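Local coordinates for fusolin (Anomala cuprea entomopoxvirus, PDB 4YN1), which forms the viral spindle crystals that enhance virulence and, as a member of the lytic polysaccharide mono-oxygenase family, probably attacks chitin, at residues Q11-V16 with P32-A37; D163-P168 with Y226-A231; S187-T190 with R194-R197. All coordinates share one frame; numbering follows the deposited sequence.

Contact 1: residues Q11-V16 with P32-A37; sequences QRRCNV and PMCRAA. With EDO (1,2-ethanediol), chain D.
R13 and C34, which touch across the contact, both hold the carboxylate of D31, an acid gripped by several groups: its OD1 takes a salt bridge from R13 NH2 and is hydrogen-bonded to the ethanediol, and its OD2 accepts a hydrogen bond from C34 N and a weak one from M33 N. With CG anti to the backbone N (chi1 179°) and the chain extended as far as NE, R13 spans the gap between helices 10-17 and 32-47 and brings its positive end to the acidic residue just before the second helix. Its other terminal nitrogen, NH1, lies 3.7 Å from C34 SG, and the sulfur meets the guanidinium obliquely.

Next to the guanidinium the two helices are joined covalently. C14 SG and C34 SG form a disulfide of 2.1 Å, which twists in the left-handed sense, chi3 -82°, and holds the CA atoms of C14 and C34 5.5 Å apart. In the fusolin-like and LPMO_10 families a beta-sandwich core carries a helical excursion after its first strand, and here the disulfide pins the opening helix of that excursion to the next. Both cysteines are buried, whereas R13 and M33 are partly exposed.

At the N-terminal end of helix 32-47 the ethanediol, probably from the crystallisation liquor, rests against P32 and M33. M33 N gives its O2 a weak hydrogen bond of 3.4 Å, and P32 CD lies 3.5 Å from the same oxygen. M33 CG adds a contact of 3.6 Å to O1, the other hydroxyl of the diol, which is also hydrogen-bonded to S116 OG.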
ATOM      1  N   GLN A  11       1.585   4.724  -1.627  1.00  9.48           N
ATOM      2  CA  GLN A  11       2.553   5.720  -2.111  1.00  9.24           C
ATOM      3  C   GLN A  11       2.037   6.475  -3.324  1.00 13.26           C
ATOM      4  O   GLN A  11       2.388   7.649  -3.504  1.00 12.05           O
ATOM      5  CB  GLN A  11       3.948   5.120  -2.327  1.00 11.54           C
ATOM      6  CG  GLN A  11       4.163   4.425  -3.675  1.00 12.37           C
ATOM      7  CD  GLN A  11       3.352   3.196  -3.880  1.00 13.41           C
ATOM      8  OE1 GLN A  11       2.857   2.573  -2.928  1.00 10.69           O
ATOM      9  NE2 GLN A  11       3.202   2.808  -5.144  1.00  9.90           N
ATOM     10  N   ARG A  12       1.201   5.828  -4.133  1.00 10.31           N
ATOM     11  CA  ARG A  12       0.593   6.448  -5.308  1.00 10.22           C
ATOM     12  C   ARG A  12      -0.398   7.534  -4.861  1.00 13.47           C
ATOM     13  O   ARG A  12      -0.452   8.642  -5.417  1.00 11.12           O
ATOM     14  CB  ARG A  12      -0.103   5.381  -6.186  1.00 10.32           C
ATOM     15  CG  ARG A  12      -0.938   5.946  -7.323  1.00 15.89           C
ATOM     16  CD  ARG A  12      -0.069   6.773  -8.237  1.00  9.71           C
ATOM     17  NE  ARG A  12      -0.809   7.342  -9.351  1.00 10.99           N
ATOM     18  CZ  ARG A  12      -0.339   8.279 -10.168  1.00 18.95           C
ATOM     19  NH1 ARG A  12       0.885   8.750 -10.012  1.00 17.13           N
ATOM     20  NH2 ARG A  12      -1.115   8.789 -11.120  1.00 15.92           N
ATOM     21  N   ARG A  13      -1.205   7.214  -3.851  1.00 10.36           N
ATOM     22  CA  ARG A  13      -2.111   8.187  -3.275  1.00  9.74           C
ATOM     23  C   ARG A  13      -1.355   9.434  -2.784  1.00 13.18           C
ATOM     24  O   ARG A  13      -1.800  10.565  -3.045  1.00 12.98           O
ATOM     25  CB  ARG A  13      -2.919   7.563  -2.131  1.00  8.45           C
ATOM     26  CG  ARG A  13      -3.868   8.539  -1.469  1.00 13.77           C
ATOM     27  CD  ARG A  13      -4.666   7.861  -0.353  1.00 12.39           C
ATOM     28  NE  ARG A  13      -5.397   8.854   0.417  1.00 22.45           N
ATOM     29  CZ  ARG A  13      -4.890   9.584   1.413  1.00 33.53           C
ATOM     30  NH1 ARG A  13      -3.643   9.374   1.842  1.00 22.95           N
ATOM     31  NH2 ARG A  13      -5.641  10.492   2.020  1.00 28.39           N
ATOM     32  N   CYS A  14      -0.250   9.267  -2.069  1.00 12.33           N
ATOM     33  CA  CYS A  14       0.518  10.435  -1.612  1.00 12.07           C
ATOM     34  C   CYS A  14       1.048  11.275  -2.797  1.00 14.43           C
ATOM     35  O   CYS A  14       1.004  12.507  -2.756  1.00 13.85           O
ATOM     36  CB  CYS A  14       1.658  10.010  -0.710  1.00 13.62           C
ATOM     37  SG  CYS A  14       1.121   9.315   0.882  1.00 16.54           S
ATOM     38  N   ASN A  15       1.590  10.611  -3.808  1.00 10.43           N
ATOM     39  CA  ASN A  15       2.099  11.319  -4.982  1.00 11.19           C
ATOM     40  C   ASN A  15       1.005  12.112  -5.677  1.00 14.83           C
ATOM     41  O   ASN A  15       1.207  13.279  -5.987  1.00 14.23           O
ATOM     42  CB  ASN A  15       2.762  10.335  -5.954  1.00 12.65           C
ATOM     43  CG  ASN A  15       3.642  11.056  -6.975  1.00 28.26           C
ATOM     44  OD1 ASN A  15       4.201  12.114  -6.727  1.00 34.90           O
ATOM     45  ND2 ASN A  15       3.823  10.513  -8.103  1.00 22.62           N
ATOM     46  N   VAL A  16      -0.150  11.490  -5.900  1.00 12.29           N
ATOM     47  CA  VAL A  16      -1.301  12.116  -6.568  1.00 13.84           C
ATOM     48  C   VAL A  16      -1.821  13.378  -5.859  1.00 17.59           C
ATOM     49  O   VAL A  16      -2.198  14.351  -6.518  1.00 17.10           O
ATOM     50  CB  VAL A  16      -2.418  11.037  -6.751  1.00 19.70           C
ATOM     51  CG1 VAL A  16      -3.791  11.651  -6.965  1.00 22.48           C
ATOM     52  CG2 VAL A  16      -2.045  10.135  -7.905  1.00 20.03           C
ATOM     53  N   PRO A  32      -2.496  14.249   6.438  1.00 15.57           N
ATOM     54  CA  PRO A  32      -1.602  14.140   7.604  1.00 13.98           C
ATOM     55  C   PRO A  32      -0.631  12.961   7.564  1.00 13.73           C
ATOM     56  O   PRO A  32       0.519  13.106   7.974  1.00 11.76           O
ATOM     57  CB  PRO A  32      -2.587  13.972   8.774  1.00 16.65           C
ATOM     58  CG  PRO A  32      -3.790  14.658   8.322  1.00 20.61           C
ATOM     59  CD  PRO A  32      -3.899  14.384   6.863  1.00 15.56           C
ATOM     60  N   MET A  33      -1.058  11.798   7.058  1.00 11.74           N
ATOM     61  CA  MET A  33      -0.153  10.645   7.055  1.00 10.19           C
ATOM     62  C   MET A  33       0.879  10.788   5.941  1.00 10.52           C
ATOM     63  O   MET A  33       2.043  10.514   6.177  1.00 10.69           O
ATOM     64  CB  MET A  33      -0.920   9.308   6.932  1.00 12.04           C
ATOM     65  CG  MET A  33      -1.667   8.934   8.160  1.00 14.10           C
ATOM     66  SD  MET A  33      -0.700   8.754   9.651  1.00 15.32           S
ATOM     67  CE  MET A  33       0.341   7.337   9.243  1.00 13.01           C
ATOM     68  N   CYS A  34       0.488  11.278   4.758  1.00 11.37           N
ATOM     69  CA  CYS A  34       1.478  11.522   3.698  1.00 11.16           C
ATOM     70  C   CYS A  34       2.499  12.557   4.164  1.00 11.97           C
ATOM     71  O   CYS A  34       3.713  12.431   3.888  1.00 10.34           O
ATOM     72  CB  CYS A  34       0.820  11.967   2.401  1.00 12.67           C
ATOM     73  SG  CYS A  34      -0.214  10.700   1.629  1.00 16.20           S
ATOM     74  N   ARG A  35       2.007  13.579   4.866  1.00  9.75           N
ATOM     75  CA  ARG A  35       2.890  14.649   5.392  1.00  9.97           C
ATOM     76  C   ARG A  35       3.865  14.093   6.404  1.00 14.25           C
ATOM     77  O   ARG A  35       5.058  14.401   6.357  1.00 11.78           O
ATOM     78  CB  ARG A  35       2.052  15.803   5.983  1.00  9.69           C
ATOM     79  CG  ARG A  35       2.900  17.004   6.328  1.00 17.98           C
ATOM     80  CD  ARG A  35       2.043  18.245   6.644  1.00 18.57           C
ATOM     81  NE  ARG A  35       1.128  18.033   7.784  1.00 20.99           N
ATOM     82  CZ  ARG A  35      -0.200  17.906   7.733  1.00 28.27           C
ATOM     83  NH1 ARG A  35      -0.843  17.955   6.571  1.00 23.57           N
ATOM     84  NH2 ARG A  35      -0.899  17.744   8.849  1.00 27.99           N
ATOM     85  N   ALA A  36       3.379  13.202   7.279  1.00 13.84           N
ATOM     86  CA  ALA A  36       4.244  12.530   8.244  1.00 13.11           C
ATOM     87  C   ALA A  36       5.307  11.662   7.567  1.00 14.04           C
ATOM     88  O   ALA A  36       6.467  11.671   7.986  1.00 12.26           O
ATOM     89  CB  ALA A  36       3.407  11.697   9.198  1.00 14.27           C
ATOM     90  N   ALA A  37       4.941  10.934   6.515  1.00 11.12           N
ATOM     91  CA  ALA A  37       5.897  10.140   5.742  1.00 10.50           C
ATOM     92  C   ALA A  37       7.011  11.011   5.193  1.00 13.27           C
ATOM     93  O   ALA A  37       8.178  10.680   5.338  1.00 14.24           O
ATOM     94  CB  ALA A  37       5.205   9.423   4.607  1.00 11.10           C
TER
HETATM   95  C1  EDO D 405      -5.663  10.458   8.970  1.00 34.66           C
HETATM   96  O1  EDO D 405      -4.467  10.712   9.639  1.00 35.63           O
HETATM   97  C2  EDO D 405      -5.624  11.126   7.564  1.00 35.48           C
HETATM   98  O2  EDO D 405      -4.358  10.892   6.949  1.00 33.96           O

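Contact 2: residues D163-P168 with Y226-A231; sequences DKVTWP and YNCVDA
W167 and Y226 meet at the edge of the indole in the protein interior: Y226 CE2 lies 4.4 Å from W167 CZ2, near the indole plane, while the indole approaches the tyrosine ring obliquely. The bond from CA to CB of W167 does not head for the strand, yet with CG anti to the carbonyl carbon (chi1 -66°) the benzo end of the indole swings over to it. The indole is closely surrounded, although its own touch on Y226 is a light one. Y152 and Y212 each meet it edge to face, I83 and K84 of helix 80-87 touch it, and its NE1 is satisfied by V88 O. A sugar of the bound glycan, probably N-linked at N175, lies about 7 Å from the W167 side chain and is also contacted by Y152. The phenol of Y226 is fixed in turn by R214 NE on its OH.

A second touch is made by V165, whose CG1 lies 4.3 Å from C228 SG, which forms a disulfide with C93. Residues 163-168 belong to the connection between strands 147-154 and 170-176, while 226-231 runs along the long strand 223-234, which pairs antiparallel with 209-217 in the mixed sheet of the LPMO_10 core. The loop therefore lies against one face of that sheet through alternate strand residues, Y226 and C228. Between them N227 belongs to the other side, where its ND2 gives Y226 O a 2.9 Å bond from above the carbonyl plane.

The outer side of the loop is loose by comparison: K164 and P168 are exposed and T166 partly so, and all three touch crystal neighbours.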
ATOM      1  N   ASP A 163       0.929  -1.929  14.126  1.00 11.12           N
ATOM      2  CA  ASP A 163       1.845  -2.868  13.538  1.00 11.04           C
ATOM      3  C   ASP A 163       2.434  -2.445  12.218  1.00 16.07           C
ATOM      4  O   ASP A 163       1.732  -1.887  11.371  1.00 14.24           O
ATOM      5  CB  ASP A 163       1.095  -4.170  13.284  1.00 11.87           C
ATOM      6  CG  ASP A 163       0.469  -4.846  14.488  1.00 16.99           C
ATOM      7  OD1 ASP A 163       1.067  -4.769  15.596  1.00 16.35           O
ATOM      8  OD2 ASP A 163      -0.558  -5.546  14.306  1.00 16.76           O
ATOM      9  N   LYS A 164       3.692  -2.846  11.999  1.00 13.75           N
ATOM     10  CA  LYS A 164       4.324  -2.744  10.689  1.00 13.87           C
ATOM     11  C   LYS A 164       3.779  -3.889   9.843  1.00 18.02           C
ATOM     12  O   LYS A 164       3.530  -4.985  10.364  1.00 17.10           O
ATOM     13  CB  LYS A 164       5.843  -2.982  10.794  1.00 16.92           C
ATOM     14  CG  LYS A 164       6.593  -1.883  11.512  1.00 29.00           C
ATOM     15  CD  LYS A 164       6.617  -0.636  10.691  1.00 33.85           C
ATOM     16  CE  LYS A 164       7.799   0.263  10.949  1.00 39.64           C
ATOM     17  NZ  LYS A 164       7.396   1.666  11.160  1.00 45.79           N
ATOM     18  N   VAL A 165       3.681  -3.670   8.537  1.00 12.39           N
ATOM     19  CA  VAL A 165       3.383  -4.740   7.587  1.00 12.31           C
ATOM     20  C   VAL A 165       4.683  -5.580   7.512  1.00 15.48           C
ATOM     21  O   VAL A 165       5.736  -5.033   7.213  1.00 15.65           O
ATOM     22  CB  VAL A 165       3.015  -4.145   6.210  1.00 15.08           C
ATOM     23  CG1 VAL A 165       2.960  -5.215   5.146  1.00 15.86           C
ATOM     24  CG2 VAL A 165       1.695  -3.396   6.284  1.00 15.84           C
ATOM     25  N   THR A 166       4.627  -6.869   7.862  1.00 13.47           N
ATOM     26  CA  THR A 166       5.811  -7.744   7.854  1.00 14.05           C
ATOM     27  C   THR A 166       5.363  -9.106   7.345  1.00 14.91           C
ATOM     28  O   THR A 166       4.167  -9.426   7.399  1.00 13.99           O
ATOM     29  CB  THR A 166       6.426  -7.862   9.288  1.00 28.94           C
ATOM     30  OG1 THR A 166       5.460  -8.493  10.136  1.00 33.46           O
ATOM     31  CG2 THR A 166       6.763  -6.546   9.880  1.00 37.60           C
ATOM     32  N   TRP A 167       6.297  -9.886   6.807  1.00 11.12           N
ATOM     33  CA  TRP A 167       5.953 -11.169   6.176  1.00 12.17           C
ATOM     34  C   TRP A 167       5.203 -12.188   7.068  1.00 15.52           C
ATOM     35  O   TRP A 167       4.191 -12.752   6.627  1.00 14.41           O
ATOM     36  CB  TRP A 167       7.177 -11.799   5.522  1.00 12.19           C
ATOM     37  CG  TRP A 167       7.680 -11.003   4.365  1.00 12.49           C
ATOM     38  CD1 TRP A 167       8.798 -10.212   4.325  1.00 15.16           C
ATOM     39  CD2 TRP A 167       7.064 -10.898   3.077  1.00 12.44           C
ATOM     40  NE1 TRP A 167       8.954  -9.690   3.073  1.00 13.31           N
ATOM     41  CE2 TRP A 167       7.920 -10.120   2.273  1.00 15.67           C
ATOM     42  CE3 TRP A 167       5.967 -11.526   2.477  1.00 13.76           C
ATOM     43  CZ2 TRP A 167       7.641  -9.858   0.928  1.00 15.57           C
ATOM     44  CZ3 TRP A 167       5.692 -11.268   1.141  1.00 16.25           C
ATOM     45  CH2 TRP A 167       6.511 -10.420   0.392  1.00 16.61           C
ATOM     46  N   PRO A 168       5.550 -12.351   8.350  1.00 14.00           N
ATOM     47  CA  PRO A 168       4.736 -13.259   9.200  1.00 14.44           C
ATOM     48  C   PRO A 168       3.300 -12.779   9.454  1.00 17.36           C
ATOM     49  O   PRO A 168       2.486 -13.555   9.972  1.00 18.90           O
ATOM     50  CB  PRO A 168       5.529 -13.367  10.493  1.00 17.20           C
ATOM     51  CG  PRO A 168       6.666 -12.470  10.379  1.00 22.38           C
ATOM     52  CD  PRO A 168       6.688 -11.775   9.082  1.00 16.69           C
ATOM     53  N   TYR A 226       6.864  -3.750  -5.201  1.00  8.69           N
ATOM     54  CA  TYR A 226       6.098  -4.063  -4.009  1.00  9.31           C
ATOM     55  C   TYR A 226       5.317  -2.841  -3.572  1.00 12.13           C
ATOM     56  O   TYR A 226       5.911  -1.790  -3.384  1.00 10.79           O
ATOM     57  CB  TYR A 226       7.039  -4.489  -2.880  1.00  9.31           C
ATOM     58  CG  TYR A 226       7.909  -5.689  -3.216  1.00 11.93           C
ATOM     59  CD1 TYR A 226       9.037  -5.558  -4.030  1.00 12.32           C
ATOM     60  CD2 TYR A 226       7.635  -6.941  -2.689  1.00 12.63           C
ATOM     61  CE1 TYR A 226       9.813  -6.661  -4.373  1.00 10.40           C
ATOM     62  CE2 TYR A 226       8.367  -8.059  -3.066  1.00 12.28           C
ATOM     63  CZ  TYR A 226       9.463  -7.918  -3.909  1.00 14.86           C
ATOM     64  OH  TYR A 226      10.170  -9.052  -4.263  1.00 13.86           O
ATOM     65  N   ASN A 227       3.998  -2.975  -3.371  1.00  9.73           N
ATOM     66  CA  ASN A 227       3.156  -1.873  -2.921  1.00  9.56           C
ATOM     67  C   ASN A 227       2.205  -2.284  -1.847  1.00 10.72           C
ATOM     68  O   ASN A 227       1.523  -3.313  -1.975  1.00 10.71           O
ATOM     69  CB  ASN A 227       2.295  -1.365  -4.056  1.00  9.43           C
ATOM     70  CG  ASN A 227       2.937  -0.552  -5.170  1.00 14.12           C
ATOM     71  OD1 ASN A 227       2.207   0.015  -6.009  1.00 10.09           O
ATOM     72  ND2 ASN A 227       4.230  -0.297  -5.151  1.00 12.19           N
ATOM     73  N   CYS A 228       2.094  -1.427  -0.826  1.00  9.17           N
ATOM     74  CA  CYS A 228       1.067  -1.545   0.214  1.00  9.89           C
ATOM     75  C   CYS A 228      -0.169  -0.835  -0.243  1.00 11.73           C
ATOM     76  O   CYS A 228      -0.060   0.264  -0.767  1.00 10.27           O
ATOM     77  CB  CYS A 228       1.559  -0.957   1.529  1.00 10.46           C
ATOM     78  SG  CYS A 228       2.795  -1.986   2.298  1.00 15.72           S
ATOM     79  N   VAL A 229      -1.331  -1.457  -0.039  1.00 10.03           N
ATOM     80  CA  VAL A 229      -2.634  -0.931  -0.397  1.00  8.92           C
ATOM     81  C   VAL A 229      -3.511  -0.978   0.850  1.00 13.01           C
ATOM     82  O   VAL A 229      -3.770  -2.066   1.365  1.00 11.69           O
ATOM     83  CB  VAL A 229      -3.252  -1.754  -1.531  1.00 11.19           C
ATOM     84  CG1 VAL A 229      -4.687  -1.331  -1.788  1.00 12.17           C
ATOM     85  CG2 VAL A 229      -2.429  -1.683  -2.819  1.00 10.10           C
ATOM     86  N   ASP A 230      -3.936   0.196   1.357  1.00  9.66           N
ATOM     87  CA  ASP A 230      -4.792   0.290   2.536  1.00  8.56           C
ATOM     88  C   ASP A 230      -6.247   0.094   2.134  1.00 12.31           C
ATOM     89  O   ASP A 230      -6.761   0.787   1.243  1.00  9.89           O
ATOM     90  CB  ASP A 230      -4.573   1.630   3.261  1.00  9.75           C
ATOM     91  CG  ASP A 230      -3.113   1.776   3.728  1.00 16.69           C
ATOM     92  OD1 ASP A 230      -2.661   0.941   4.538  1.00 15.78           O
ATOM     93  OD2 ASP A 230      -2.409   2.701   3.240  1.00 14.49           O
ATOM     94  N   ALA A 231      -6.942  -0.776   2.875  1.00  9.14           N
ATOM     95  CA  ALA A 231      -8.360  -1.051   2.608  1.00  8.33           C
ATOM     96  C   ALA A 231      -9.135  -1.425   3.870  1.00 11.10           C
ATOM     97  O   ALA A 231      -8.556  -1.799   4.886  1.00  9.71           O
ATOM     98  CB  ALA A 231      -8.463  -2.166   1.571  1.00  9.88           C
TER

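Contact 3: residues S187-T190 with R194-R197; sequences SLCT and RVYR
C189 meets V195 along its whole side chain. Its CB lies 3.6 Å from V195 CG1, and C189 SG, the next atom out, is 3.7 Å from the same V195 methyl, so the valine branch packs alongside the CB-SG bond. SG stands opposite the backbone N (chi1 178°) and beside the carbonyl carbon, which sets it toward C139, its disulfide partner. C139 sits on strand 131-140, which pairs antiparallel with strand 194-203 in a four-stranded sheet of the LPMO_10 fold. The disulfide and the valine contact thus fasten residues 187-190, part of the loop that leads from strand 180-182 into strand 194-203, against this sheet.

The loop is shaped locally by an ST turn: S187 OG accepts from C189 N at 2.7 Å, nearly straight at 172°. The same hydroxyl is hydrogen-bonded to E137 OE2 of strand 131-140, and beside it V195 CG1 comes only to 4.5 Å from S187 OG, a looser approach than that to the cysteine. V195 itself is held in the sheet by backbone bonding to V181, and its side chain also touches E137 and R183.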
ATOM      1  N   SER A 187     -10.951   3.919 -16.137  1.00 20.92           N
ATOM      2  CA  SER A 187      -9.671   3.827 -15.415  1.00 21.22           C
ATOM      3  C   SER A 187      -9.163   5.314 -15.234  1.00 27.64           C
ATOM      4  O   SER A 187      -9.505   6.075 -16.105  1.00 31.65           O
ATOM      5  CB  SER A 187      -8.696   2.999 -16.249  1.00 18.83           C
ATOM      6  OG  SER A 187      -7.444   2.840 -15.614  1.00 19.67           O
ATOM      7  N   LEU A 188      -8.498   5.846 -14.200  1.00 30.09           N
ATOM      8  CA  LEU A 188      -7.788   5.389 -13.029  1.00 30.66           C
ATOM      9  C   LEU A 188      -6.264   5.430 -13.382  1.00 30.40           C
ATOM     10  O   LEU A 188      -5.542   6.321 -12.922  1.00 30.77           O
ATOM     11  CB  LEU A 188      -8.324   4.040 -12.594  1.00 31.65           C
ATOM     12  CG  LEU A 188      -8.033   3.533 -11.258  1.00 36.58           C
ATOM     13  CD1 LEU A 188      -8.527   4.480 -10.109  1.00 37.22           C
ATOM     14  CD2 LEU A 188      -8.628   2.217 -11.097  1.00 39.54           C
ATOM     15  N   CYS A 189      -5.840   4.603 -14.335  1.00 22.26           N
ATOM     16  CA  CYS A 189      -4.458   4.545 -14.776  1.00 18.19           C
ATOM     17  C   CYS A 189      -4.287   5.525 -15.933  1.00 23.14           C
ATOM     18  O   CYS A 189      -4.542   5.168 -17.070  1.00 21.82           O
ATOM     19  CB  CYS A 189      -4.108   3.116 -15.178  1.00 16.38           C
ATOM     20  SG  CYS A 189      -2.427   2.895 -15.813  1.00 18.71           S
ATOM     21  N   THR A 190      -3.914   6.777 -15.654  1.00 19.72           N
ATOM     22  CA  THR A 190      -3.710   7.754 -16.739  1.00 20.50           C
ATOM     23  C   THR A 190      -2.364   7.580 -17.409  1.00 22.76           C
ATOM     24  O   THR A 190      -2.150   8.095 -18.511  1.00 25.41           O
ATOM     25  CB  THR A 190      -3.825   9.196 -16.191  1.00 24.54           C
ATOM     26  OG1 THR A 190      -3.033   9.298 -15.027  1.00 29.33           O
ATOM     27  CG2 THR A 190      -5.260   9.566 -15.856  1.00 32.47           C
ATOM     28  N   ARG A 194      -2.715   0.630 -21.300  1.00 12.19           N
ATOM     29  CA  ARG A 194      -2.887  -0.785 -20.972  1.00 10.73           C
ATOM     30  C   ARG A 194      -2.563  -1.007 -19.501  1.00 14.00           C
ATOM     31  O   ARG A 194      -1.734  -0.307 -18.924  1.00 14.53           O
ATOM     32  CB  ARG A 194      -1.961  -1.657 -21.807  1.00 12.88           C
ATOM     33  CG  ARG A 194      -2.302  -1.604 -23.285  1.00 16.86           C
ATOM     34  CD  ARG A 194      -1.300  -2.301 -24.162  1.00 20.62           C
ATOM     35  NE  ARG A 194      -1.759  -2.167 -25.544  1.00 20.18           N
ATOM     36  CZ  ARG A 194      -1.609  -1.084 -26.304  1.00 33.76           C
ATOM     37  NH1 ARG A 194      -0.907  -0.044 -25.866  1.00 22.08           N
ATOM     38  NH2 ARG A 194      -2.121  -1.052 -27.535  1.00 26.01           N
ATOM     39  N   VAL A 195      -3.223  -1.974 -18.909  1.00 10.05           N
ATOM     40  CA  VAL A 195      -3.096  -2.280 -17.483  1.00  8.99           C
ATOM     41  C   VAL A 195      -3.066  -3.769 -17.270  1.00 11.89           C
ATOM     42  O   VAL A 195      -3.360  -4.533 -18.182  1.00 12.73           O
ATOM     43  CB  VAL A 195      -4.297  -1.666 -16.701  1.00 12.97           C
ATOM     44  CG1 VAL A 195      -4.280  -0.145 -16.709  1.00 13.34           C
ATOM     45  CG2 VAL A 195      -5.619  -2.210 -17.188  1.00 12.98           C
ATOM     46  N   TYR A 196      -2.818  -4.184 -16.032  1.00 11.39           N
ATOM     47  CA  TYR A 196      -2.955  -5.578 -15.604  1.00 11.16           C
ATOM     48  C   TYR A 196      -4.097  -5.609 -14.604  1.00 15.86           C
ATOM     49  O   TYR A 196      -4.014  -4.939 -13.557  1.00 14.02           O
ATOM     50  CB  TYR A 196      -1.703  -6.107 -14.916  1.00 13.13           C
ATOM     51  CG  TYR A 196      -0.490  -6.195 -15.812  1.00 14.62           C
ATOM     52  CD1 TYR A 196      -0.327  -7.255 -16.698  1.00 16.63           C
ATOM     53  CD2 TYR A 196       0.483  -5.203 -15.799  1.00 14.99           C
ATOM     54  CE1 TYR A 196       0.786  -7.335 -17.534  1.00 14.82           C
ATOM     55  CE2 TYR A 196       1.595  -5.274 -16.628  1.00 15.96           C
ATOM     56  CZ  TYR A 196       1.760  -6.363 -17.467  1.00 20.15           C
ATOM     57  OH  TYR A 196       2.870  -6.437 -18.254  1.00 17.72           O
ATOM     58  N   ARG A 197      -5.192  -6.290 -14.947  1.00 13.02           N
ATOM     59  CA  ARG A 197      -6.322  -6.450 -14.059  1.00 12.55           C
ATOM     60  C   ARG A 197      -6.368  -7.895 -13.609  1.00 17.21           C
ATOM     61  O   ARG A 197      -6.147  -8.797 -14.408  1.00 15.46           O
ATOM     62  CB  ARG A 197      -7.663  -6.046 -14.686  1.00 14.86           C
ATOM     63  CG  ARG A 197      -7.765  -4.547 -14.981  1.00 18.99           C
ATOM     64  CD  ARG A 197      -9.194  -4.104 -15.343  1.00 19.58           C
ATOM     65  NE  ARG A 197      -9.669  -4.820 -16.519  1.00 16.55           N
ATOM     66  CZ  ARG A 197      -9.590  -4.406 -17.782  1.00 20.56           C
ATOM     67  NH1 ARG A 197      -9.128  -3.192 -18.069  1.00 16.51           N
ATOM     68  NH2 ARG A 197      -9.988  -5.193 -18.765  1.00 15.75           N
TER

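How the contacts relate
From the N terminus, contact 1 closes first, joining helices 10-17 and 32-47 around a loop of 15 residues that is almost entirely irregular. Contact 2 opens much later, at 163-168, and closes at strand 223-234 after 57 residues rich in strand. Contact 3 falls within that interval, closing a short turn of three residues ahead of strand 194-203; none of the loops cross. Contacts 1 and 2, with centres 15 Å apart, touch where Q11 NE2 probably hydrogen-bonds N227 OD1 at 3.1 Å, linking the helical excursion to the mixed sheet. Contact 3 ties the loop before strand 194-203 to the four-stranded sheet, its centre 21 to 22 Å from the others.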